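Local structure of alpha-galactosidase (Umbelopsis vinacea, 3A5V) at residues A[237-242]-A[262-267]. The protein hydrolyses terminal alpha-galactosyl residues from glycosides as a tetrameric alpha-galactosidase of glycoside hydrolase family 27. Numbering follows the deposited sequence.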
loop_
_atom_site.group_PDB
_atom_site.type_symbol
_atom_site.label_atom_id
_atom_site.label_comp_id
_atom_site.label_asym_id
_atom_site.label_seq_id
_atom_site.Cartn_x
_atom_site.Cartn_y
_atom_site.Cartn_z
ATOM N N ASN A 237 -22.589 -6.684 -0.801
ATOM C CA ASN A 237 -21.638 -6.263 -1.846
ATOM C C ASN A 237 -22.404 -5.995 -3.143
ATOM O O ASN A 237 -23.294 -6.766 -3.505
ATOM C CB ASN A 237 -20.561 -7.350 -2.078
ATOM C CG ASN A 237 -19.744 -7.636 -0.810
ATOM O OD1 ASN A 237 -19.217 -6.715 -0.171
ATOM N ND2 ASN A 237 -19.651 -8.912 -0.441
ATOM N N ASP A 238 -22.070 -4.894 -3.819
ATOM C CA ASP A 238 -22.774 -4.484 -5.032
ATOM C C ASP A 238 -21.794 -4.582 -6.204
ATOM O O ASP A 238 -20.758 -3.894 -6.228
ATOM C CB ASP A 238 -23.310 -3.049 -4.845
ATOM C CG ASP A 238 -24.101 -2.523 -6.049
ATOM O OD1 ASP A 238 -24.241 -3.215 -7.082
ATOM O OD2 ASP A 238 -24.561 -1.363 -5.955
ATOM N N LEU A 239 -22.105 -5.457 -7.165
ATOM C CA LEU A 239 -21.215 -5.700 -8.291
ATOM C C LEU A 239 -21.522 -4.788 -9.491
ATOM O O LEU A 239 -20.993 -5.002 -10.580
ATOM C CB LEU A 239 -21.236 -7.188 -8.692
ATOM C CG LEU A 239 -20.398 -8.190 -7.876
ATOM C CD1 LEU A 239 -20.715 -8.148 -6.357
ATOM C CD2 LEU A 239 -20.587 -9.618 -8.427
ATOM N N ASP A 240 -22.356 -3.767 -9.260
ATOM C CA ASP A 240 -22.788 -2.778 -10.266
ATOM C C ASP A 240 -23.929 -3.372 -11.110
ATOM O O ASP A 240 -24.307 -4.537 -10.941
ATOM C CB ASP A 240 -21.623 -2.245 -11.145
ATOM C CG ASP A 240 -21.897 -0.864 -11.741
ATOM O OD1 ASP A 240 -22.952 -0.246 -11.455
ATOM O OD2 ASP A 240 -21.040 -0.374 -12.500
ATOM N N MET A 241 -24.468 -2.554 -12.006
ATOM C CA MET A 241 -25.704 -2.852 -12.727
ATOM C C MET A 241 -25.544 -3.954 -13.762
ATOM O O MET A 241 -24.436 -4.217 -14.244
ATOM C CB MET A 241 -26.201 -1.583 -13.428
ATOM C CG MET A 241 -26.510 -0.485 -12.456
ATOM S SD MET A 241 -27.099 1.018 -13.245
ATOM C CE MET A 241 -25.602 1.604 -14.087
ATOM N N LEU A 242 -26.666 -4.583 -14.109
ATOM C CA LEU A 242 -26.698 -5.623 -15.125
ATOM C C LEU A 242 -26.718 -5.004 -16.528
ATOM O O LEU A 242 -27.540 -4.133 -16.802
ATOM C CB LEU A 242 -27.949 -6.503 -14.926
ATOM C CG LEU A 242 -27.924 -7.324 -13.624
ATOM C CD1 LEU A 242 -29.342 -7.770 -13.207
ATOM C CD2 LEU A 242 -26.965 -8.527 -13.716
ATOM N N ALA A 262 -26.316 -12.808 -9.285
ATOM C CA ALA A 262 -27.409 -13.380 -8.486
ATOM C C ALA A 262 -26.862 -14.234 -7.321
ATOM O O ALA A 262 -27.257 -14.067 -6.170
ATOM C CB ALA A 262 -28.343 -14.223 -9.387
ATOM N N ALA A 263 -25.950 -15.148 -7.624
ATOM C CA ALA A 263 -25.448 -16.102 -6.604
ATOM C C ALA A 263 -24.524 -15.488 -5.550
ATOM O O ALA A 263 -24.370 -16.042 -4.464
ATOM C CB ALA A 263 -24.744 -17.316 -7.301
ATOM N N LEU A 264 -23.894 -14.362 -5.873
ATOM C CA LEU A 264 -23.081 -13.643 -4.907
ATOM C C LEU A 264 -23.895 -12.620 -4.097
ATOM O O LEU A 264 -23.330 -11.870 -3.296
ATOM C CB LEU A 264 -21.828 -13.004 -5.573
ATOM C CG LEU A 264 -20.579 -13.922 -5.545
ATOM C CD1 LEU A 264 -20.857 -15.340 -6.133
ATOM C CD2 LEU A 264 -19.389 -13.276 -6.308
ATOM N N LYS A 265 -25.221 -12.657 -4.271
ATOM C CA LYS A 265 -26.158 -11.790 -3.546
ATOM C C LYS A 265 -25.847 -10.306 -3.788
ATOM O O LYS A 265 -25.923 -9.484 -2.872
ATOM C CB LYS A 265 -26.206 -12.138 -2.042
ATOM C CG LYS A 265 -27.332 -13.133 -1.613
ATOM C CD LYS A 265 -27.220 -14.524 -2.231
ATOM C CE LYS A 265 -28.138 -15.509 -1.494
ATOM N NZ LYS A 265 -28.072 -16.893 -2.041
ATOM N N SER A 266 -25.464 -9.969 -5.020
ATOM C CA SER A 266 -25.414 -8.558 -5.432
ATOM C C SER A 266 -26.853 -8.033 -5.542
ATOM O O SER A 266 -27.773 -8.793 -5.920
ATOM C CB SER A 266 -24.725 -8.415 -6.797
ATOM O OG SER A 266 -24.657 -7.048 -7.220
ATOM N N PRO A 267 -27.054 -6.732 -5.249
ATOM C CA PRO A 267 -28.243 -6.092 -5.811
ATOM C C PRO A 267 -28.332 -6.425 -7.301
ATOM O O PRO A 267 -27.284 -6.517 -7.990
ATOM C CB PRO A 267 -27.949 -4.594 -5.655
ATOM C CG PRO A 267 -27.026 -4.488 -4.484
ATOM C CD PRO A 267 -26.241 -5.802 -4.436
HETATM O O HOH W 1 -23.523 -9.438 -1.429
HETATM O O HOH W 2 -20.911 -11.092 -2.353
HETATM O O HOH W 3 -26.925 -5.120 -10.285
#
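Ser266 and Leu239 show how one hydroxyl can tie the C-terminal end of a barrel strand to the chain leading into the next. Ser266 holds OG anti to its own backbone N (chi1 -180°), beside the carbonyl carbon, where it reaches both partners. It receives the N-H of Leu239 along a nearly straight bond, Leu239 N to Ser266 OG being 3.0 Å. It donates its proton to the carbonyl of Pro267, Ser266 OG to Pro267 O 2.8 Å. Leu239 CB and CD1 lie against the same serine. Alongside, the ring of Pro267 crosses the Asp238 side chain at about a right angle, Pro267 CG standing 3.9 Å from Asp238 CG. Asn237 O takes a CA-H...O contact from Ser266. Asp238 closes an Asx turn, Asp240 N meeting Asp238 OD1 from above the carboxylate plane. Two waters bridge the segments: one accepts from Asn237 ND2 and donates to Leu264 O, the other donates to both Asp240 O and Pro267 O. Asn237 OD1 is hydrogen-bonded to Trp184 NE1. Residues 262-267 leave helix 251-263 through a Schellman motif, with Lys265 (positive phi) as its C-prime residue; its NZ is held by the carbonyls of Val293 and Ser300. Strand 236-238, helix 251-263 and strand 268-270 form a beta-alpha-beta crossover of the TIM barrel, and this contact lies where the helix hands over to the last strand. An alanine in place of Ser266 would probably leave the Leu239 N-H without its acceptor and the Pro267 carbonyl without this donor. The chemistry implies a chain of donors and acceptors, amide to hydroxyl to carbonyl, in which each bond would probably polarise the next.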